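Local structure of probable acetyltransferase (2GE3) at residues C73-Q78 with R108-A113; A84-L89 with R121-V126. The protein probably transfers the acetyl group of acetyl coenzyme A, which it binds, to an unspecified acceptor, as a member of the GNAT acetyltransferase family. One frame throughout, in Å; residues are numbered along the deposited sequence.

Contact 1 of 2, residues C73-Q78 with R108-A113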
ATOM      1  N   CYS A  73       7.967   5.513 -16.433  1.00 29.94           N
ATOM      2  CA  CYS A  73       7.139   6.066 -15.421  1.00 30.38           C
ATOM      3  C   CYS A  73       5.851   5.287 -15.584  1.00 30.82           C
ATOM      4  O   CYS A  73       5.330   5.160 -16.694  1.00 32.14           O
ATOM      5  CB  CYS A  73       6.989   7.600 -15.645  1.00 28.93           C
ATOM      6  SG  CYS A  73       5.917   8.466 -14.478  1.00 31.57           S
ATOM      7  N   ASP A  74       5.275   4.839 -14.485  1.00 30.63           N
ATOM      8  CA  ASP A  74       4.041   4.116 -14.610  1.00 32.57           C
ATOM      9  C   ASP A  74       3.059   4.317 -13.443  1.00 33.06           C
ATOM     10  O   ASP A  74       3.432   4.735 -12.340  1.00 30.72           O
ATOM     11  CB  ASP A  74       4.240   2.645 -14.988  1.00 32.55           C
ATOM     12  CG  ASP A  74       5.096   1.842 -13.989  1.00 38.55           C
ATOM     13  OD1 ASP A  74       5.078   2.111 -12.751  1.00 44.54           O
ATOM     14  OD2 ASP A  74       5.766   0.863 -14.469  1.00 47.68           O
ATOM     15  N   ILE A  75       1.780   4.108 -13.741  1.00 33.39           N
ATOM     16  CA  ILE A  75       0.757   4.309 -12.706  1.00 34.43           C
ATOM     17  C   ILE A  75      -0.044   2.992 -12.587  1.00 36.67           C
ATOM     18  O   ILE A  75      -0.659   2.563 -13.574  1.00 37.07           O
ATOM     19  CB  ILE A  75      -0.106   5.622 -12.906  1.00 34.13           C
ATOM     20  CG1 ILE A  75       0.779   6.872 -12.802  1.00 32.93           C
ATOM     21  CG2 ILE A  75      -1.266   5.743 -11.846  1.00 33.29           C
ATOM     22  CD1 ILE A  75       0.115   8.262 -13.088  1.00 30.26           C
ATOM     23  N   ARG A  76       0.052   2.318 -11.433  1.00 38.37           N
ATOM     24  CA  ARG A  76      -0.804   1.158 -11.150  1.00 41.76           C
ATOM     25  C   ARG A  76      -2.100   1.552 -10.406  1.00 40.73           C
ATOM     26  O   ARG A  76      -2.070   2.069  -9.264  1.00 37.54           O
ATOM     27  CB  ARG A  76      -0.036   0.033 -10.445  1.00 40.99           C
ATOM     28  CG  ARG A  76       0.430   0.348  -8.967  1.00 49.58           C
ATOM     29  CD  ARG A  76       1.286  -0.808  -8.329  1.00 50.70           C
ATOM     30  NE  ARG A  76       2.187  -1.236  -9.412  1.00 64.41           N
ATOM     31  CZ  ARG A  76       3.370  -0.686  -9.633  1.00 69.33           C
ATOM     32  NH1 ARG A  76       3.803   0.275  -8.791  1.00 71.20           N
ATOM     33  NH2 ARG A  76       4.105  -1.098 -10.679  1.00 70.25           N
ATOM     34  N   ARG A  77      -3.231   1.324 -11.094  1.00 41.80           N
ATOM     35  CA  ARG A  77      -4.586   1.372 -10.509  1.00 42.83           C
ATOM     36  C   ARG A  77      -4.797   0.434  -9.292  1.00 43.72           C
ATOM     37  O   ARG A  77      -4.474  -0.742  -9.369  1.00 41.59           O
ATOM     38  CB  ARG A  77      -5.645   1.082 -11.559  1.00 42.67           C
ATOM     39  CG  ARG A  77      -6.987   1.725 -11.211  1.00 44.81           C
ATOM     40  CD  ARG A  77      -8.042   1.498 -12.294  1.00 45.32           C
ATOM     41  NE  ARG A  77      -9.318   2.083 -11.938  1.00 48.48           N
ATOM     42  CZ  ARG A  77     -10.484   1.740 -12.508  1.00 55.32           C
ATOM     43  NH1 ARG A  77     -10.526   0.793 -13.450  1.00 55.37           N
ATOM     44  NH2 ARG A  77     -11.630   2.332 -12.151  1.00 53.81           N
ATOM     45  N   GLN A  78      -5.298   1.008  -8.170  1.00 44.75           N
ATOM     46  CA  GLN A  78      -5.693   0.257  -6.958  1.00 46.10           C
ATOM     47  C   GLN A  78      -6.814  -0.730  -7.336  1.00 47.03           C
ATOM     48  O   GLN A  78      -7.644  -0.463  -8.200  1.00 46.18           O
ATOM     49  CB  GLN A  78      -6.171   1.170  -5.817  1.00 45.06           C
ATOM     50  CG  GLN A  78      -5.085   1.943  -5.052  1.00 47.57           C
ATOM     51  CD  GLN A  78      -4.165   1.071  -4.137  1.00 53.43           C
ATOM     52  OE1 GLN A  78      -2.935   1.150  -4.254  1.00 52.92           O
ATOM     53  NE2 GLN A  78      -4.759   0.230  -3.232  1.00 56.05           N
ATOM     54  N   ARG A 108       4.820  14.273 -16.743  1.00 31.27           N
ATOM     55  CA  ARG A 108       3.748  14.975 -17.439  1.00 30.51           C
ATOM     56  C   ARG A 108       2.905  14.153 -18.374  1.00 30.85           C
ATOM     57  O   ARG A 108       1.669  14.330 -18.435  1.00 29.70           O
ATOM     58  CB  ARG A 108       4.309  16.215 -18.174  1.00 31.71           C
ATOM     59  CG  ARG A 108       4.947  17.125 -17.193  1.00 30.31           C
ATOM     60  CD  ARG A 108       4.906  18.565 -17.450  1.00 32.21           C
ATOM     61  NE  ARG A 108       6.228  19.103 -17.255  1.00 32.71           N
ATOM     62  CZ  ARG A 108       6.663  19.877 -16.273  1.00 39.79           C
ATOM     63  NH1 ARG A 108       5.864  20.339 -15.204  1.00 40.57           N
ATOM     64  NH2 ARG A 108       7.952  20.229 -16.411  1.00 31.53           N
ATOM     65  N   ARG A 109       3.572  13.338 -19.191  1.00 30.21           N
ATOM     66  CA  ARG A 109       2.867  12.450 -20.111  1.00 29.60           C
ATOM     67  C   ARG A 109       2.067  11.408 -19.346  1.00 30.39           C
ATOM     68  O   ARG A 109       0.939  11.035 -19.740  1.00 31.00           O
ATOM     69  CB  ARG A 109       3.846  11.724 -21.043  1.00 29.25           C
ATOM     70  CG  ARG A 109       4.455  12.671 -22.170  1.00 29.72           C
ATOM     71  CD  ARG A 109       3.290  13.064 -23.180  1.00 31.39           C
ATOM     72  NE  ARG A 109       2.821  11.888 -23.948  1.00 36.18           N
ATOM     73  CZ  ARG A 109       3.524  11.314 -24.942  1.00 41.68           C
ATOM     74  NH1 ARG A 109       4.756  11.757 -25.259  1.00 41.93           N
ATOM     75  NH2 ARG A 109       3.026  10.269 -25.596  1.00 40.48           N
ATOM     76  N   THR A 110       2.676  10.868 -18.298  1.00 29.53           N
ATOM     77  CA  THR A 110       2.090   9.757 -17.546  1.00 28.69           C
ATOM     78  C   THR A 110       0.880  10.256 -16.733  1.00 28.39           C
ATOM     79  O   THR A 110      -0.123   9.582 -16.691  1.00 29.07           O
ATOM     80  CB  THR A 110       3.149   9.030 -16.670  1.00 29.09           C
ATOM     81  OG1 THR A 110       4.224   8.601 -17.520  1.00 29.05           O
ATOM     82  CG2 THR A 110       2.546   7.757 -15.876  1.00 26.79           C
ATOM     83  N   LEU A 111       0.971  11.429 -16.111  1.00 28.20           N
ATOM     84  CA  LEU A 111      -0.160  12.062 -15.408  1.00 28.79           C
ATOM     85  C   LEU A 111      -1.283  12.481 -16.306  1.00 30.77           C
ATOM     86  O   LEU A 111      -2.496  12.412 -15.947  1.00 30.72           O
ATOM     87  CB  LEU A 111       0.337  13.287 -14.599  1.00 27.88           C
ATOM     88  CG  LEU A 111       1.252  12.944 -13.372  1.00 32.16           C
ATOM     89  CD1 LEU A 111       1.830  14.218 -12.823  1.00 32.09           C
ATOM     90  CD2 LEU A 111       0.449  12.203 -12.205  1.00 24.73           C
ATOM     91  N   ASP A 112      -0.922  13.028 -17.470  1.00 32.91           N
ATOM     92  CA  ASP A 112      -1.946  13.348 -18.380  1.00 33.15           C
ATOM     93  C   ASP A 112      -2.724  12.085 -18.832  1.00 32.87           C
ATOM     94  O   ASP A 112      -3.966  12.079 -18.839  1.00 31.64           O
ATOM     95  CB  ASP A 112      -1.417  14.153 -19.534  1.00 35.32           C
ATOM     96  CG  ASP A 112      -2.370  15.359 -19.841  1.00 43.33           C
ATOM     97  OD1 ASP A 112      -2.478  16.357 -18.996  1.00 47.49           O
ATOM     98  OD2 ASP A 112      -3.046  15.235 -20.871  1.00 37.98           O
ATOM     99  N   ALA A 113      -2.028  10.999 -19.165  1.00 31.73           N
ATOM    100  CA  ALA A 113      -2.762   9.791 -19.506  1.00 31.23           C
ATOM    101  C   ALA A 113      -3.620   9.283 -18.300  1.00 31.64           C
ATOM    102  O   ALA A 113      -4.698   8.705 -18.512  1.00 30.80           O
ATOM    103  CB  ALA A 113      -1.832   8.741 -19.922  1.00 31.87           C
TER
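Thr110 packs between Cys73 and Ile75, and through it helix 102-117 rests on strand 68-77 in the GNAT fold. The helix lies against one face of the central sheet. The two short segments run nearly the same way, their axes 25° apart and 8.3 Å from each other at closest approach. All the residues that touch are buried.

The apolar contacts centre on the Thr110 methyl, CG2. Thr110 and Ile75 slide past each other in opposite directions. Thr110 CG2 lies 3.7 Å from Ile75 CG1 and equally near Ile75 CD1. The same methyl lies 4.1 Å from Asp74 CA, so it sits low against the strand backbone. Leu111 leaves the helix facing away from the strand, but its CD2 still comes to 4.1 Å from Ile75 CD1. Leu119 also touches Ile75, and Phe61 of strand 60-65 touches Thr110.

The polar contact is a sulfur beside a hydroxyl. Cys73 SG stands anti to its backbone N (chi1 178°), which sets it against Thr110. Thr110 OG1 is hydrogen-bonded to Leu106 O one turn back in its own helix. The hydroxyl is satisfied within the helix and also touches the cysteine. Cys73 SG and Cys73 CB both lie 3.5 Å from Thr110 OG1, and the sulfur is 3.6 Å from Thr110 CB.

Contact 2 of 2, residues A84-L89 with R121-V126. With ACO (acetyl coenzyme *a), chain E.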
ATOM      1  N   ALA A  84     -10.347   2.340  -6.275  1.00 34.25           N
ATOM      2  CA  ALA A  84     -10.129   2.324  -7.758  1.00 34.42           C
ATOM      3  C   ALA A  84     -10.003   3.631  -8.503  1.00 33.36           C
ATOM      4  O   ALA A  84      -9.545   3.565  -9.622  1.00 35.69           O
ATOM      5  CB  ALA A  84     -11.182   1.421  -8.505  1.00 34.53           C
ATOM      6  N   HIS A  85     -10.391   4.794  -7.925  1.00 32.51           N
ATOM      7  CA  HIS A  85     -10.094   6.122  -8.456  1.00 32.02           C
ATOM      8  C   HIS A  85      -8.605   6.547  -8.141  1.00 33.19           C
ATOM      9  O   HIS A  85      -8.178   7.613  -8.564  1.00 33.10           O
ATOM     10  CB  HIS A  85     -11.031   7.163  -7.797  1.00 32.29           C
ATOM     11  CG  HIS A  85     -10.868   7.229  -6.294  1.00 33.63           C
ATOM     12  ND1 HIS A  85     -11.081   6.127  -5.493  1.00 30.89           N
ATOM     13  CD2 HIS A  85     -10.397   8.204  -5.468  1.00 33.08           C
ATOM     14  CE1 HIS A  85     -10.842   6.437  -4.224  1.00 30.46           C
ATOM     15  NE2 HIS A  85     -10.392   7.682  -4.182  1.00 34.77           N
ATOM     16  N   CYS A  86      -7.830   5.674  -7.511  1.00 35.09           N
ATOM     17  CA  CYS A  86      -6.433   5.913  -7.141  1.00 35.94           C
ATOM     18  C   CYS A  86      -5.387   5.089  -7.883  1.00 34.71           C
ATOM     19  O   CYS A  86      -5.611   3.899  -8.182  1.00 35.97           O
ATOM     20  CB  CYS A  86      -6.277   5.592  -5.682  1.00 36.85           C
ATOM     21  SG  CYS A  86      -4.814   6.299  -4.883  1.00 45.09           S
ATOM     22  N   GLY A  87      -4.265   5.729  -8.240  1.00 32.58           N
ATOM     23  CA  GLY A  87      -3.150   5.006  -8.873  1.00 29.58           C
ATOM     24  C   GLY A  87      -1.841   5.272  -8.099  1.00 29.91           C
ATOM     25  O   GLY A  87      -1.730   6.320  -7.481  1.00 30.72           O
ATOM     26  N   THR A  88      -0.903   4.312  -8.091  1.00 29.13           N
ATOM     27  CA  THR A  88       0.413   4.448  -7.474  1.00 30.24           C
ATOM     28  C   THR A  88       1.458   4.643  -8.558  1.00 29.14           C
ATOM     29  O   THR A  88       1.526   3.854  -9.493  1.00 29.18           O
ATOM     30  CB  THR A  88       0.781   3.221  -6.697  1.00 30.73           C
ATOM     31  OG1 THR A  88      -0.225   3.006  -5.750  1.00 32.01           O
ATOM     32  CG2 THR A  88       2.146   3.387  -5.897  1.00 32.17           C
ATOM     33  N   LEU A  89       2.220   5.704  -8.442  1.00 28.21           N
ATOM     34  CA  LEU A  89       3.277   6.029  -9.393  1.00 29.42           C
ATOM     35  C   LEU A  89       4.663   5.390  -9.034  1.00 30.35           C
ATOM     36  O   LEU A  89       5.030   5.351  -7.882  1.00 30.79           O
ATOM     37  CB  LEU A  89       3.382   7.566  -9.583  1.00 30.72           C
ATOM     38  CG  LEU A  89       4.312   8.118 -10.724  1.00 29.89           C
ATOM     39  CD1 LEU A  89       3.718   9.337 -11.306  1.00 33.82           C
ATOM     40  CD2 LEU A  89       5.617   8.430 -10.128  1.00 29.28           C
ATOM     41  N   ARG A 121      -6.859  10.432  -8.106  1.00 25.50           N
ATOM     42  CA  ARG A 121      -5.763  10.513  -7.132  1.00 25.38           C
ATOM     43  C   ARG A 121      -4.550   9.670  -7.529  1.00 24.16           C
ATOM     44  O   ARG A 121      -4.697   8.507  -7.875  1.00 25.97           O
ATOM     45  CB  ARG A 121      -6.274  10.224  -5.724  1.00 24.92           C
ATOM     46  CG  ARG A 121      -5.190  10.210  -4.620  1.00 22.01           C
ATOM     47  CD  ARG A 121      -5.885   9.769  -3.347  1.00 23.54           C
ATOM     48  NE  ARG A 121      -4.804   9.330  -2.475  1.00 25.95           N
ATOM     49  CZ  ARG A 121      -4.056  10.175  -1.745  1.00 28.23           C
ATOM     50  NH1 ARG A 121      -4.327  11.504  -1.694  1.00 23.20           N
ATOM     51  NH2 ARG A 121      -3.037   9.688  -1.072  1.00 21.76           N
ATOM     52  N   ILE A 122      -3.406  10.346  -7.665  1.00 22.81           N
ATOM     53  CA  ILE A 122      -2.113   9.731  -7.869  1.00 23.57           C
ATOM     54  C   ILE A 122      -1.216   9.849  -6.593  1.00 24.54           C
ATOM     55  O   ILE A 122      -0.996  10.907  -6.087  1.00 22.85           O
ATOM     56  CB  ILE A 122      -1.346  10.207  -9.102  1.00 22.36           C
ATOM     57  CG1 ILE A 122      -2.216  10.276 -10.336  1.00 24.11           C
ATOM     58  CG2 ILE A 122      -0.089   9.281  -9.320  1.00 25.31           C
ATOM     59  CD1 ILE A 122      -3.014   8.942 -10.677  1.00 21.82           C
ATOM     60  N   GLU A 123      -0.737   8.710  -6.090  1.00 25.55           N
ATOM     61  CA  GLU A 123       0.028   8.698  -4.864  1.00 27.86           C
ATOM     62  C   GLU A 123       1.357   7.988  -5.070  1.00 25.00           C
ATOM     63  O   GLU A 123       1.525   7.268  -6.042  1.00 25.15           O
ATOM     64  CB  GLU A 123      -0.811   8.121  -3.687  1.00 26.95           C
ATOM     65  CG  GLU A 123      -0.898   6.647  -3.655  1.00 32.68           C
ATOM     66  CD  GLU A 123      -1.984   6.046  -2.610  1.00 37.55           C
ATOM     67  OE1 GLU A 123      -1.651   4.923  -2.165  1.00 45.05           O
ATOM     68  OE2 GLU A 123      -3.062   6.651  -2.223  1.00 44.66           O
ATOM     69  N   LEU A 124       2.319   8.326  -4.216  1.00 25.03           N
ATOM     70  CA  LEU A 124       3.708   7.861  -4.282  1.00 25.16           C
ATOM     71  C   LEU A 124       4.321   7.912  -2.908  1.00 26.79           C
ATOM     72  O   LEU A 124       3.854   8.625  -1.983  1.00 27.44           O
ATOM     73  CB  LEU A 124       4.534   8.642  -5.339  1.00 24.98           C
ATOM     74  CG  LEU A 124       4.818  10.122  -5.259  1.00 24.24           C
ATOM     75  CD1 LEU A 124       5.868  10.479  -4.086  1.00 22.16           C
ATOM     76  CD2 LEU A 124       5.260  10.615  -6.614  1.00 23.18           C
ATOM     77  N   SER A 125       5.321   7.078  -2.731  1.00 28.70           N
ATOM     78  CA  SER A 125       6.175   7.088  -1.542  1.00 29.56           C
ATOM     79  C   SER A 125       7.604   7.338  -1.978  1.00 28.23           C
ATOM     80  O   SER A 125       8.013   6.751  -2.947  1.00 29.43           O
ATOM     81  CB  SER A 125       6.101   5.719  -0.900  1.00 29.52           C
ATOM     82  OG  SER A 125       4.884   5.766  -0.114  1.00 42.23           O
ATOM     83  N   VAL A 126       8.348   8.187  -1.283  1.00 25.14           N
ATOM     84  CA  VAL A 126       9.715   8.488  -1.628  1.00 24.38           C
ATOM     85  C   VAL A 126      10.619   8.490  -0.374  1.00 26.25           C
ATOM     86  O   VAL A 126      10.196   8.967   0.690  1.00 26.06           O
ATOM     87  CB  VAL A 126       9.777   9.842  -2.434  1.00 23.78           C
ATOM     88  CG1 VAL A 126       9.245  11.058  -1.569  1.00 17.49           C
ATOM     89  CG2 VAL A 126      11.101  10.107  -2.955  1.00 20.30           C
TER
HETATM   90  N1A ACO E1301      18.705  18.128  -4.472  1.00 27.30           N
HETATM   91  C2A ACO E1301      17.717  18.991  -4.709  1.00 26.45           C
HETATM   92  N3A ACO E1301      17.222  19.146  -5.950  1.00 28.57           N
HETATM   93  C4A ACO E1301      17.737  18.454  -6.997  1.00 24.63           C
HETATM   94  C5A ACO E1301      18.785  17.495  -6.806  1.00 27.84           C
HETATM   95  C6A ACO E1301      19.283  17.355  -5.442  1.00 28.23           C
HETATM   96  N6A ACO E1301      20.290  16.408  -5.249  1.00 27.35           N
HETATM   97  N7A ACO E1301      19.146  16.980  -8.049  1.00 25.35           N
HETATM   98  C8A ACO E1301      18.345  17.512  -8.974  1.00 23.91           C
HETATM   99  N9A ACO E1301      17.540  18.409  -8.343  1.00 27.10           N
HETATM  100  C1B ACO E1301      16.506  19.162  -9.004  1.00 26.83           C
HETATM  101  C2B ACO E1301      16.849  19.719 -10.376  1.00 28.46           C
HETATM  102  O2B ACO E1301      17.354  21.051 -10.137  1.00 29.50           O
HETATM  103  C3B ACO E1301      15.429  19.646 -10.955  1.00 32.14           C
HETATM  104  O3B ACO E1301      14.632  20.668 -10.338  1.00 39.90           O
HETATM  105  P3B ACO E1301      14.444  22.209 -10.871  1.00 43.51           P
HETATM  106  O7A ACO E1301      15.731  23.018 -10.761  1.00 49.48           O
HETATM  107  O8A ACO E1301      13.434  22.623  -9.798  1.00 46.38           O
HETATM  108  O9A ACO E1301      14.153  22.070 -12.329  1.00 45.26           O
HETATM  109  C4B ACO E1301      14.811  18.353 -10.420  1.00 29.90           C
HETATM  110  O4B ACO E1301      15.453  18.168  -9.164  1.00 28.96           O
HETATM  111  C5B ACO E1301      15.153  17.136 -11.325  1.00 29.70           C
HETATM  112  O5B ACO E1301      14.330  17.202 -12.480  1.00 21.21           O
HETATM  113  P1A ACO E1301      14.468  16.287 -13.719  1.00 26.44           P
HETATM  114  O1A ACO E1301      13.143  16.415 -14.369  1.00 29.36           O
HETATM  115  O2A ACO E1301      15.780  16.813 -14.262  1.00 29.82           O
HETATM  116  O3A ACO E1301      14.630  14.843 -12.995  1.00 24.09           O
HETATM  117  P2A ACO E1301      15.215  13.494 -13.529  1.00 25.95           P
HETATM  118  O4A ACO E1301      15.279  13.298 -15.012  1.00 28.81           O
HETATM  119  O5A ACO E1301      16.509  13.355 -12.775  1.00 23.99           O
HETATM  120  O6A ACO E1301      14.097  12.432 -12.951  1.00 24.13           O
HETATM  121  CBP ACO E1301      14.136  10.914 -11.034  1.00 26.35           C
HETATM  122  CCP ACO E1301      13.908  12.355 -11.522  1.00 20.44           C
HETATM  123  CDP ACO E1301      14.086  10.950  -9.470  1.00 19.66           C
HETATM  124  CEP ACO E1301      13.085   9.959 -11.600  1.00 22.53           C
HETATM  125  CAP ACO E1301      15.495  10.293 -11.554  1.00 25.06           C
HETATM  126  OAP ACO E1301      16.506  11.149 -11.080  1.00 23.00           O
HETATM  127  C9P ACO E1301      15.882   8.901 -11.137  1.00 24.39           C
HETATM  128  O9P ACO E1301      15.535   7.940 -11.823  1.00 26.41           O
HETATM  129  N8P ACO E1301      16.625   8.733 -10.025  1.00 22.09           N
HETATM  130  C7P ACO E1301      16.901   7.353  -9.560  1.00 18.57           C
HETATM  131  C6P ACO E1301      15.660   6.537  -9.267  1.00 19.76           C
HETATM  132  C5P ACO E1301      14.565   7.175  -8.448  1.00 19.64           C
HETATM  133  O5P ACO E1301      14.787   7.934  -7.509  1.00 23.36           O
HETATM  134  N4P ACO E1301      13.316   6.808  -8.765  1.00 24.43           N
HETATM  135  C3P ACO E1301      12.176   7.572  -8.298  1.00 29.40           C
HETATM  136  C2P ACO E1301      12.046   7.406  -6.804  1.00 42.06           C
HETATM  137  S1P ACO E1301      11.569   5.739  -6.418  1.00 51.74           S
HETATM  138  C   ACO E1301      10.784   6.570  -5.199  1.00 46.42           C
HETATM  139  O   ACO E1301      10.520   7.726  -5.393  1.00 44.11           O
HETATM  140  CH3 ACO E1301      10.387   5.746  -4.000  1.00 47.99           C
HETATM  141  O   HOH W   1       5.718   5.373  -5.165  1.00 49.55           O
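His85 and Arg121 open the parallel pairing of strands 86-93 and 121-127, the two strands of a beta-alpha-beta unit whose helix is 102-117. Arg121 N donates to His85 O at 3.1 Å. His85 NE2 is hydrogen-bonded to Asp150 O of the second subunit.

Cys86 is next. Its SG, anti to the backbone N (chi1 -161°), lies 3.2 Å from Glu123 OE2 and 3.9 Å from each of Arg121 CG, CD and NE. Glu123 OE2 takes two donors from Arg121, NE and NH2, each at 3.2 Å. The oxygen lies at the edge of the guanidinium, in its plane. It meets NE with its anti lone pair, while NH2 comes from above the carboxylate plane. Arg121 NH2 also pairs with Glu145, and Glu123 OE1 with Arg83.

Gly87 uses both its N and its O toward strand 121-127, straddling Ile122: N donates to Arg121 O at 2.8 Å and O accepts from Glu123 N. Thr88 brings its CA to 3.4 Å from Glu123 O, a CA-H...O contact.

Leu89 N closes the row on Glu123 O at 2.9 Å. Leu89 CB meets Ile122 CG2, and the Leu89 and Leu124 side chains lie side by side. Beyond this, water 1 bridges Leu89 O and Ser125 N. Ser125 and Val126 belong to the acetyl coenzyme A pocket, and Val126 CG2 approaches the acetyl O.

This strand pair thus sets Leu89, Ile122 and Leu124 apart from Cys86, Thr88, Arg121 and Glu123. Glu123 and Glu145 probably offset the charge of Arg121, and Arg83 shares Glu123.

Both contacts are buried and share one sheet, in which strands 68-77 and 86-93 are antiparallel neighbours. Helix 102-117 of contact 1 is the connection between the two strands of contact 2, so the segments alternate along the chain. Contact 1 is helix-on-sheet packing of small and branched side chains. Contact 2 is held mainly by backbone hydrogen bonds, with a salt-bridge network on one face, and a histidine bonded to the second subunit. The two meet where Ile75 CG2 packs 3.6 Å from Gly87 CA, and where Arg77 NE probably bonds to Ala84 O. Contact 2 runs on into the cofactor pocket; the side chain of Cys73 in contact 1 is about 8 Å from the cofactor.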